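Endo-beta-N-acetylglucosaminidase F1 (Bacteroides thetaiotaomicron VPI-5482, PDB 6TCV) probably cleaves high-mannose N-glycans between the two N-acetylglucosamine units of their chitobiose core, as a glycoside hydrolase of a human gut bacterium. Local coordinates at residues Q169-F174 with Y398-G403; V325-W330 with D349-N354; Q332-A337 with A358-G363. The protein carries 2 engineered substitutions. All blocks are in the same frame, centred on the assembly; numbering follows the deposited sequence.

Contact 1. Residues Q169-F174 with Y398-G403; sequences QGYLFF and YGWFMG
Q169-L172 and W400-G403 pair as parallel strands to close an eight-stranded (β/α) barrel, the point where the first strand of the ring meets the last. The ladder has five backbone hydrogen bonds: Q169 N to G399 O, F401 N to Q169 O, Y171 N to F401 O, G403 N to Y171 O, and F173 N to G403 O at 2.9 Å, this last nearly straight (169° at the hydrogen). Q169, Y171, W400 and M402 point into the barrel. There Q169 CB sits over the six-membered ring of W400, 3.6 Å from its centroid, and the amide follows the indole at a plane angle of 29°. A water joins Q169 OE1 to G399 O, while NE2 is held by D197. The ring of Y171 reaches across the interior to T326, its OH hydrogen-bonded to OG1 there. M402 bends so that SD meets the edge of F173, a Met-aromatic contact with SD 5.0 Å from the ring centroid. On the outer face, F401 CG stands between its backbone N and carbonyl carbon (chi1 51°), which lays the ring over G170; G170 CA lies 3.7 Å from the centroid. A side chain on G170 would run into F401 CE2. The five carbonyls that face across the seam each take a backbone N-H, which sets the parallel register, while Q169 CB on W400 and G170 CA on F401 pack its two faces.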
loop_
_atom_site.group_PDB
_atom_site.type_symbol
_atom_site.label_atom_id
_atom_site.label_comp_id
_atom_site.label_asym_id
_atom_site.label_seq_id
_atom_site.Cartn_x
_atom_site.Cartn_y
_atom_site.Cartn_z
ATOM N N GLN A 169 -7.928 -8.936 3.119
ATOM C CA GLN A 169 -8.011 -7.489 3.331
ATOM C C GLN A 169 -8.600 -6.830 2.094
ATOM O O GLN A 169 -8.491 -7.341 0.970
ATOM C CB GLN A 169 -6.655 -6.913 3.659
ATOM C CG GLN A 169 -6.132 -7.457 4.994
ATOM C CD GLN A 169 -4.762 -6.955 5.286
ATOM O OE1 GLN A 169 -3.743 -7.550 4.885
ATOM N NE2 GLN A 169 -4.690 -5.836 5.959
ATOM N N GLY A 170 -9.210 -5.663 2.299
ATOM C CA GLY A 170 -9.841 -4.919 1.232
ATOM C C GLY A 170 -8.994 -3.782 0.671
ATOM O O GLY A 170 -8.269 -3.109 1.401
ATOM N N TYR A 171 -9.117 -3.554 -0.630
ATOM C CA TYR A 171 -8.372 -2.534 -1.390
ATOM C C TYR A 171 -9.362 -1.799 -2.275
ATOM O O TYR A 171 -9.928 -2.403 -3.193
ATOM C CB TYR A 171 -7.304 -3.254 -2.205
ATOM C CG TYR A 171 -6.272 -2.364 -2.879
ATOM C CD1 TYR A 171 -6.563 -1.624 -4.004
ATOM C CD2 TYR A 171 -4.987 -2.312 -2.393
ATOM C CE1 TYR A 171 -5.599 -0.814 -4.617
ATOM C CE2 TYR A 171 -4.009 -1.513 -3.028
ATOM C CZ TYR A 171 -4.351 -0.784 -4.104
ATOM O OH TYR A 171 -3.412 0.010 -4.765
ATOM N N LEU A 172 -9.584 -0.503 -2.026
ATOM C CA LEU A 172 -10.669 0.230 -2.659
ATOM C C LEU A 172 -10.160 1.483 -3.361
ATOM O O LEU A 172 -9.571 2.347 -2.721
ATOM C CB LEU A 172 -11.694 0.644 -1.580
ATOM C CG LEU A 172 -12.956 1.307 -2.111
ATOM C CD1 LEU A 172 -13.727 0.345 -2.983
ATOM C CD2 LEU A 172 -13.820 1.755 -0.919
ATOM N N PHE A 173 -10.508 1.643 -4.620
ATOM C CA PHE A 173 -10.228 2.880 -5.348
ATOM C C PHE A 173 -11.434 3.793 -5.334
ATOM O O PHE A 173 -12.531 3.369 -5.683
ATOM C CB PHE A 173 -9.939 2.616 -6.827
ATOM C CG PHE A 173 -8.692 1.863 -7.163
ATOM C CD1 PHE A 173 -8.669 0.475 -7.153
ATOM C CD2 PHE A 173 -7.557 2.539 -7.657
ATOM C CE1 PHE A 173 -7.561 -0.225 -7.605
ATOM C CE2 PHE A 173 -6.429 1.813 -8.045
ATOM C CZ PHE A 173 -6.439 0.426 -8.004
ATOM N N PHE A 174 -11.226 5.068 -4.981
ATOM C CA PHE A 174 -12.232 6.110 -5.180
ATOM C C PHE A 174 -11.892 6.956 -6.393
ATOM O O PHE A 174 -10.757 7.438 -6.529
ATOM C CB PHE A 174 -12.277 7.061 -3.991
ATOM C CG PHE A 174 -12.935 6.482 -2.813
ATOM C CD1 PHE A 174 -14.287 6.477 -2.700
ATOM C CD2 PHE A 174 -12.184 5.840 -1.828
ATOM C CE1 PHE A 174 -14.917 5.871 -1.587
ATOM C CE2 PHE A 174 -12.836 5.230 -0.722
ATOM C CZ PHE A 174 -14.158 5.258 -0.625
ATOM N N TYR A 398 -5.405 -16.225 -1.557
ATOM C CA TYR A 398 -5.361 -14.808 -1.896
ATOM C C TYR A 398 -5.436 -13.922 -0.665
ATOM O O TYR A 398 -6.160 -14.198 0.291
ATOM C CB TYR A 398 -6.519 -14.470 -2.860
ATOM C CG TYR A 398 -6.323 -15.096 -4.221
ATOM C CD1 TYR A 398 -5.483 -14.510 -5.164
ATOM C CD2 TYR A 398 -6.901 -16.310 -4.573
ATOM C CE1 TYR A 398 -5.230 -15.096 -6.379
ATOM C CE2 TYR A 398 -6.623 -16.928 -5.794
ATOM C CZ TYR A 398 -5.795 -16.323 -6.688
ATOM O OH TYR A 398 -5.564 -16.907 -7.872
ATOM N N GLY A 399 -4.713 -12.798 -0.726
ATOM C CA GLY A 399 -4.674 -11.873 0.390
ATOM C C GLY A 399 -5.661 -10.725 0.321
ATOM O O GLY A 399 -5.951 -10.105 1.361
ATOM N N TRP A 400 -6.184 -10.395 -0.865
ATOM C CA TRP A 400 -6.898 -9.126 -1.092
ATOM C C TRP A 400 -8.135 -9.326 -1.943
ATOM O O TRP A 400 -8.160 -10.181 -2.846
ATOM C CB TRP A 400 -5.942 -8.084 -1.781
ATOM C CG TRP A 400 -4.780 -7.765 -0.903
ATOM C CD1 TRP A 400 -3.607 -8.432 -0.785
ATOM C CD2 TRP A 400 -4.715 -6.703 0.078
ATOM N NE1 TRP A 400 -2.831 -7.892 0.226
ATOM C CE2 TRP A 400 -3.505 -6.824 0.754
ATOM C CE3 TRP A 400 -5.585 -5.661 0.425
ATOM C CZ2 TRP A 400 -3.133 -5.972 1.782
ATOM C CZ3 TRP A 400 -5.196 -4.809 1.434
ATOM C CH2 TRP A 400 -4.012 -4.960 2.081
ATOM N N PHE A 401 -9.113 -8.468 -1.715
ATOM C CA PHE A 401 -10.193 -8.230 -2.654
ATOM C C PHE A 401 -10.192 -6.749 -3.008
ATOM O O PHE A 401 -9.998 -5.905 -2.126
ATOM C CB PHE A 401 -11.588 -8.684 -2.100
ATOM C CG PHE A 401 -11.916 -8.152 -0.743
ATOM C CD1 PHE A 401 -11.514 -8.815 0.401
ATOM C CD2 PHE A 401 -12.661 -6.990 -0.595
ATOM C CE1 PHE A 401 -11.796 -8.299 1.647
ATOM C CE2 PHE A 401 -12.972 -6.495 0.659
ATOM C CZ PHE A 401 -12.534 -7.137 1.779
ATOM N N MET A 402 -10.399 -6.440 -4.283
ATOM C CA MET A 402 -10.309 -5.063 -4.788
ATOM C C MET A 402 -11.680 -4.615 -5.259
ATOM O O MET A 402 -12.444 -5.405 -5.833
ATOM C CB MET A 402 -9.249 -4.950 -5.850
ATOM C CG MET A 402 -9.054 -3.553 -6.440
ATOM S SD MET A 402 -10.157 -3.133 -7.830
ATOM C CE MET A 402 -8.994 -3.417 -9.193
ATOM N N GLY A 403 -11.962 -3.338 -5.009
ATOM C CA GLY A 403 -13.141 -2.669 -5.525
ATOM C C GLY A 403 -12.758 -1.319 -6.095
ATOM O O GLY A 403 -11.745 -0.725 -5.719
HETATM O O HOH W 1 -3.954 -9.855 3.354
#

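Contact 2. Residues V325-W330 with D349-N354; sequences VTVFDW and DIVVAN. With NAG (2-acetamido-2-deoxy-beta-D-glucopyranose), chain B; NAG (2-acetamido-2-deoxy-beta-D-glucopyranose), chain C.
V325-W330 and D349-N354 carry adjacent parallel strands of the (β/α) barrel, with donors and acceptors largely matched. At the start D349 bonds V325 twice: D349 N gives to V325 O, and D349 OD2 takes V325 N at 2.9 Å on its anti lone pair, while K317 salt-bridges the same oxygen. V327 N then bonds I350 O, V352 N bonds V327 O, and D329 N bonds V352 O at 2.8 Å. Beyond this a water bridges D329 O to N354 N. I350 N, buried here, has no partner in the model. Besides Y171, T326 OG1 bonds V284 O; S371 and S374 serve A353 N and O. The bound glycan's two joined NAG units meet the strand ends. The methyl C8 of NAG (chain B) lies over the centre of the F328 ring, and C6 of NAG (chain C) over W330, 3.7 Å from CE2. W330 CZ3 also lies 3.3 Å from N354 ND2, ring and amide planes 51° apart. An alanine at W330 would probably strip C6 of its aromatic surface and the amide of the ring beside it. N354 is also held through OD1, which accepts the O6 hydroxyl of NAG (chain C) at 2.7 Å.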
loop_
_atom_site.group_PDB
_atom_site.type_symbol
_atom_site.label_atom_id
_atom_site.label_comp_id
_atom_site.label_asym_id
_atom_site.label_seq_id
_atom_site.Cartn_x
_atom_site.Cartn_y
_atom_site.Cartn_z
ATOM N N VAL A 325 4.018 0.123 -1.769
ATOM C CA VAL A 325 4.176 0.275 -3.213
ATOM C C VAL A 325 3.308 -0.779 -3.861
ATOM O O VAL A 325 3.510 -1.987 -3.644
ATOM C CB VAL A 325 5.640 0.185 -3.633
ATOM C CG1 VAL A 325 5.806 0.262 -5.154
ATOM C CG2 VAL A 325 6.437 1.282 -2.944
ATOM N N THR A 326 2.308 -0.328 -4.587
ATOM C CA THR A 326 1.297 -1.234 -5.106
ATOM C C THR A 326 1.067 -0.916 -6.575
ATOM O O THR A 326 1.311 0.210 -7.024
ATOM C CB THR A 326 -0.028 -1.159 -4.314
ATOM O OG1 THR A 326 -0.748 0.046 -4.607
ATOM C CG2 THR A 326 0.205 -1.220 -2.829
ATOM N N VAL A 327 0.592 -1.900 -7.322
ATOM C CA VAL A 327 0.405 -1.775 -8.762
ATOM C C VAL A 327 -0.931 -2.368 -9.196
ATOM O O VAL A 327 -1.418 -3.358 -8.649
ATOM C CB VAL A 327 1.545 -2.334 -9.612
ATOM C CG1 VAL A 327 2.832 -1.636 -9.282
ATOM C CG2 VAL A 327 1.677 -3.806 -9.398
ATOM N N PHE A 328 -1.520 -1.758 -10.201
ATOM C CA PHE A 328 -2.568 -2.376 -11.036
ATOM C C PHE A 328 -1.901 -3.172 -12.137
ATOM O O PHE A 328 -1.020 -2.642 -12.827
ATOM C CB PHE A 328 -3.433 -1.236 -11.563
ATOM C CG PHE A 328 -4.647 -1.657 -12.356
ATOM C CD1 PHE A 328 -5.560 -2.584 -11.898
ATOM C CD2 PHE A 328 -4.917 -1.064 -13.585
ATOM C CE1 PHE A 328 -6.699 -2.889 -12.627
ATOM C CE2 PHE A 328 -6.052 -1.388 -14.334
ATOM C CZ PHE A 328 -6.954 -2.293 -13.848
ATOM N N ASP A 329 -2.244 -4.447 -12.263
ATOM C CA ASP A 329 -1.663 -5.280 -13.302
ATOM C C ASP A 329 -2.335 -5.062 -14.653
ATOM O O ASP A 329 -3.348 -5.698 -14.992
ATOM C CB ASP A 329 -1.705 -6.742 -12.897
ATOM C CG ASP A 329 -1.027 -7.641 -13.889
ATOM O OD1 ASP A 329 -0.359 -7.148 -14.823
ATOM O OD2 ASP A 329 -1.171 -8.880 -13.772
ATOM N N TRP A 330 -1.864 -4.067 -15.390
ATOM C CA TRP A 330 -2.429 -3.679 -16.682
ATOM C C TRP A 330 -1.304 -2.948 -17.426
ATOM O O TRP A 330 -0.444 -2.320 -16.801
ATOM C CB TRP A 330 -3.641 -2.746 -16.508
ATOM C CG TRP A 330 -4.423 -2.591 -17.736
ATOM C CD1 TRP A 330 -4.503 -1.494 -18.569
ATOM C CD2 TRP A 330 -5.323 -3.559 -18.281
ATOM N NE1 TRP A 330 -5.366 -1.789 -19.626
ATOM C CE2 TRP A 330 -5.902 -3.029 -19.455
ATOM C CE3 TRP A 330 -5.705 -4.844 -17.876
ATOM C CZ2 TRP A 330 -6.832 -3.753 -20.230
ATOM C CZ3 TRP A 330 -6.584 -5.564 -18.665
ATOM C CH2 TRP A 330 -7.175 -4.999 -19.782
ATOM N N ASP A 349 4.182 -4.544 -2.617
ATOM C CA ASP A 349 3.445 -4.983 -1.458
ATOM C C ASP A 349 2.104 -5.592 -1.821
ATOM O O ASP A 349 1.677 -6.563 -1.162
ATOM C CB ASP A 349 3.259 -3.804 -0.533
ATOM C CG ASP A 349 4.553 -3.338 0.031
ATOM O OD1 ASP A 349 5.151 -4.089 0.832
ATOM O OD2 ASP A 349 5.019 -2.206 -0.308
ATOM N N ILE A 350 1.416 -5.037 -2.817
ATOM C CA ILE A 350 0.093 -5.492 -3.227
ATOM C C ILE A 350 0.022 -5.330 -4.734
ATOM O O ILE A 350 0.377 -4.258 -5.249
ATOM C CB ILE A 350 -1.076 -4.703 -2.563
ATOM C CG1 ILE A 350 -0.884 -4.559 -1.045
ATOM C CG2 ILE A 350 -2.408 -5.399 -2.854
ATOM C CD1 ILE A 350 -1.902 -3.625 -0.399
ATOM N N VAL A 351 -0.508 -6.342 -5.420
ATOM C CA VAL A 351 -0.832 -6.246 -6.846
ATOM C C VAL A 351 -2.314 -6.584 -7.005
ATOM O O VAL A 351 -2.810 -7.599 -6.488
ATOM C CB VAL A 351 0.093 -7.095 -7.743
ATOM C CG1 VAL A 351 0.178 -8.547 -7.338
ATOM C CG2 VAL A 351 -0.322 -6.964 -9.223
ATOM N N VAL A 352 -3.037 -5.731 -7.722
ATOM C CA VAL A 352 -4.459 -5.919 -7.990
ATOM C C VAL A 352 -4.664 -6.048 -9.486
ATOM O O VAL A 352 -4.081 -5.270 -10.269
ATOM C CB VAL A 352 -5.329 -4.802 -7.327
ATOM C CG1 VAL A 352 -5.127 -4.803 -5.819
ATOM C CG2 VAL A 352 -5.068 -3.398 -7.911
ATOM N N ALA A 353 -5.605 -6.910 -9.880
ATOM C CA ALA A 353 -5.759 -7.237 -11.281
ATOM C C ALA A 353 -6.994 -6.566 -11.841
ATOM O O ALA A 353 -7.785 -5.970 -11.119
ATOM C CB ALA A 353 -5.932 -8.761 -11.415
ATOM N N ASN A 354 -7.135 -6.624 -13.154
ATOM C CA ASN A 354 -8.304 -6.076 -13.845
ATOM C C ASN A 354 -9.579 -6.803 -13.389
ATOM O O ASN A 354 -9.570 -7.964 -12.938
ATOM C CB ASN A 354 -8.121 -6.152 -15.362
ATOM C CG ASN A 354 -9.145 -5.315 -16.079
ATOM O OD1 ASN A 354 -9.457 -4.247 -15.560
ATOM N ND2 ASN A 354 -9.601 -5.712 -17.224
HETATM C C1 NAG B . -9.489 0.936 -15.989
HETATM C C2 NAG B . -8.843 1.992 -15.112
HETATM C C3 NAG B . -9.588 3.329 -15.085
HETATM C C4 NAG B . -10.923 3.207 -15.795
HETATM C C5 NAG B . -11.613 1.950 -15.300
HETATM C C6 NAG B . -13.038 1.779 -15.811
HETATM C C7 NAG B . -7.500 1.542 -13.098
HETATM C C8 NAG B . -7.501 0.885 -11.731
HETATM N N2 NAG B . -8.647 1.475 -13.769
HETATM O O3 NAG B . -8.792 4.331 -15.724
HETATM O O4 NAG B . -11.712 4.354 -15.438
HETATM O O5 NAG B . -10.891 0.781 -15.736
HETATM O O6 NAG B . -13.550 0.547 -15.416
HETATM O O7 NAG B . -6.501 2.092 -13.576
HETATM C C1 NAG C . -9.763 -0.642 -20.960
HETATM C C2 NAG C . -10.441 0.690 -20.746
HETATM C C3 NAG C . -9.827 1.417 -19.557
HETATM C C4 NAG C . -9.835 0.492 -18.359
HETATM C C5 NAG C . -9.032 -0.747 -18.707
HETATM C C6 NAG C . -8.803 -1.709 -17.567
HETATM C C7 NAG C . -11.152 1.654 -22.883
HETATM C C8 NAG C . -10.696 2.416 -24.106
HETATM N N2 NAG C . -10.260 1.521 -21.934
HETATM O O3 NAG C . -10.578 2.608 -19.341
HETATM O O4 NAG C . -9.218 1.274 -17.320
HETATM O O5 NAG C . -9.739 -1.412 -19.757
HETATM O O6 NAG C . -10.091 -2.057 -17.006
HETATM O O7 NAG C . -12.280 1.183 -22.783
HETATM O O HOH W 2 -5.031 -7.789 -14.717
#

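Contact 3. Residues Q332-A337 with A358-G363; sequences QMYGVA and AAYPIG
Y334 OH gives a hydrogen bond of 2.7 Å to Y360 O, approaching in the carbonyl plane on a lone pair, with a C=O...donor angle of 143°. It joins two irregular loops of the (β/α) barrel: Q332-A337, which follows the strand 324-329, and A358-G363, which follows 350-353. Both run along the outside of the barrel, and the Y334 ring lies against V327 and V351 on the outward face of those strands. With CG anti to the backbone N (chi1 -176°), Y334 is carried straight across to the second loop, where Y360 and I362 meet it in three ways. Besides the carbonyl at its hydroxyl end, it meets Y360 in an edge-to-face pair, centroids 5.3 Å apart and planes at 63°. Here the CE2 edge of Y334 stands over one face of Y360, displaced toward the rim, with Y334 CE2 3.7 Å from Y360 CZ. The two tyrosines point in opposite directions as they pass, so the hydroxyl of Y360 ends beside Y334 CD2 and not beside the other hydroxyl. I362 makes the third contact, its CD1 in a CH-pi contact over a face of Y334, 4.2 Å from the centroid. One residue of the second loop therefore supplies both the acceptor and the aromatic face, and the residue two places on supplies the aliphatic cover. The phi and psi of G335 call for glycine, and beyond it the V336 carbonyl and A337 lie against I362 CD1. At this end I362 CD1 lies 3.4 Å from V336 O, and A337 CB packs 3.6 Å from G363 N.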
loop_
_atom_site.group_PDB
_atom_site.type_symbol
_atom_site.label_atom_id
_atom_site.label_comp_id
_atom_site.label_asym_id
_atom_site.label_seq_id
_atom_site.Cartn_x
_atom_site.Cartn_y
_atom_site.Cartn_z
ATOM N N GLN A 332 2.075 -2.161 -19.011
ATOM C CA GLN A 332 3.423 -2.659 -18.786
ATOM C C GLN A 332 3.849 -2.535 -17.332
ATOM O O GLN A 332 5.041 -2.577 -17.043
ATOM C CB GLN A 332 4.388 -1.892 -19.681
ATOM C CG GLN A 332 4.465 -2.394 -21.112
ATOM C CD GLN A 332 3.131 -2.450 -21.830
ATOM O OE1 GLN A 332 2.510 -1.425 -22.126
ATOM N NE2 GLN A 332 2.689 -3.662 -22.136
ATOM N N MET A 333 2.904 -2.408 -16.402
ATOM C CA MET A 333 3.240 -2.032 -15.039
ATOM C C MET A 333 3.836 -3.154 -14.191
ATOM O O MET A 333 4.473 -2.853 -13.165
ATOM C CB MET A 333 2.000 -1.468 -14.298
ATOM C CG MET A 333 2.369 -0.597 -13.103
ATOM S SD MET A 333 3.229 0.923 -13.618
ATOM C CE MET A 333 4.646 0.922 -12.491
ATOM N N TYR A 334 3.623 -4.419 -14.559
ATOM C CA TYR A 334 3.929 -5.548 -13.686
ATOM C C TYR A 334 4.445 -6.724 -14.469
ATOM O O TYR A 334 3.919 -7.035 -15.522
ATOM C CB TYR A 334 2.654 -5.989 -12.964
ATOM C CG TYR A 334 2.805 -7.094 -11.948
ATOM C CD1 TYR A 334 3.478 -6.902 -10.737
ATOM C CD2 TYR A 334 2.242 -8.322 -12.182
ATOM C CE1 TYR A 334 3.564 -7.893 -9.779
ATOM C CE2 TYR A 334 2.340 -9.375 -11.235
ATOM C CZ TYR A 334 3.017 -9.131 -10.017
ATOM O OH TYR A 334 3.102 -10.108 -9.044
ATOM N N GLY A 335 5.440 -7.397 -13.930
ATOM C CA GLY A 335 5.907 -8.644 -14.510
ATOM C C GLY A 335 7.374 -8.955 -14.338
ATOM O O GLY A 335 7.718 -10.140 -14.344
ATOM N N VAL A 336 8.220 -7.976 -14.170
ATOM C CA VAL A 336 9.649 -8.201 -13.925
ATOM C C VAL A 336 9.884 -8.359 -12.438
ATOM O O VAL A 336 9.443 -7.534 -11.628
ATOM C CB VAL A 336 10.471 -7.042 -14.509
ATOM C CG1 VAL A 336 11.898 -7.046 -13.967
ATOM C CG2 VAL A 336 10.485 -7.155 -16.007
ATOM N N ALA A 337 10.598 -9.407 -12.063
ATOM C CA ALA A 337 10.598 -9.852 -10.681
ATOM C C ALA A 337 11.884 -9.510 -9.941
ATOM O O ALA A 337 11.981 -9.792 -8.728
ATOM C CB ALA A 337 10.401 -11.380 -10.671
ATOM N N ALA A 358 -7.927 -12.579 -11.406
ATOM C CA ALA A 358 -7.158 -12.611 -10.157
ATOM C C ALA A 358 -5.705 -12.236 -10.462
ATOM O O ALA A 358 -5.167 -12.553 -11.534
ATOM C CB ALA A 358 -7.150 -14.003 -9.508
ATOM N N ALA A 359 -5.052 -11.514 -9.548
ATOM C CA ALA A 359 -3.637 -11.201 -9.689
ATOM C C ALA A 359 -2.785 -12.446 -9.437
ATOM O O ALA A 359 -3.211 -13.363 -8.752
ATOM C CB ALA A 359 -3.268 -10.087 -8.697
ATOM N N TYR A 360 -1.530 -12.410 -9.894
ATOM C CA TYR A 360 -0.632 -13.529 -9.717
ATOM C C TYR A 360 0.673 -12.993 -9.149
ATOM O O TYR A 360 1.082 -11.869 -9.462
ATOM C CB TYR A 360 -0.296 -14.296 -11.041
ATOM C CG TYR A 360 0.331 -13.433 -12.114
ATOM C CD1 TYR A 360 -0.429 -12.551 -12.911
ATOM C CD2 TYR A 360 1.711 -13.414 -12.274
ATOM C CE1 TYR A 360 0.215 -11.703 -13.834
ATOM C CE2 TYR A 360 2.316 -12.571 -13.182
ATOM C CZ TYR A 360 1.557 -11.727 -13.927
ATOM O OH TYR A 360 2.208 -10.869 -14.827
ATOM N N PRO A 361 1.369 -13.805 -8.350
ATOM C CA PRO A 361 2.666 -13.400 -7.772
ATOM C C PRO A 361 3.834 -13.631 -8.717
ATOM O O PRO A 361 3.799 -14.548 -9.550
ATOM C CB PRO A 361 2.792 -14.306 -6.533
ATOM C CG PRO A 361 2.070 -15.568 -6.980
ATOM C CD PRO A 361 0.898 -15.100 -7.821
ATOM N N ILE A 362 4.895 -12.840 -8.529
ATOM C CA ILE A 362 6.173 -13.079 -9.198
ATOM C C ILE A 362 7.297 -13.121 -8.167
ATOM O O ILE A 362 7.154 -12.666 -7.046
ATOM C CB ILE A 362 6.448 -12.037 -10.293
ATOM C CG1 ILE A 362 6.571 -10.655 -9.716
ATOM C CG2 ILE A 362 5.293 -12.082 -11.314
ATOM C CD1 ILE A 362 6.889 -9.555 -10.738
ATOM N N GLY A 363 8.450 -13.622 -8.572
ATOM C CA GLY A 363 9.548 -13.707 -7.623
ATOM C C GLY A 363 9.193 -14.546 -6.420
ATOM O O GLY A 363 8.632 -15.638 -6.556
#

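Overall arrangement
Along the chain, contacts 2 and 3 are both nested within the span closed by contact 1, and their own segments alternate, each loop of contact 3 following a strand of contact 2. Contacts 1 and 2 belong to the same barrel sheet, with centres about 10 Å apart, and meet across its interior, where W400 CZ2 packs 3.4 Å from I350 CD1 and M402 CE packs on A353 O. Contact 3 lies on the outside, its centre about 8 Å from contact 2 and 17 Å from contact 1; A359 CB touches V351 O. One strand pair is therefore packed on both faces, barrel core within and loops without, while its C-terminal end presents F328, W330 and N354 to the glycan.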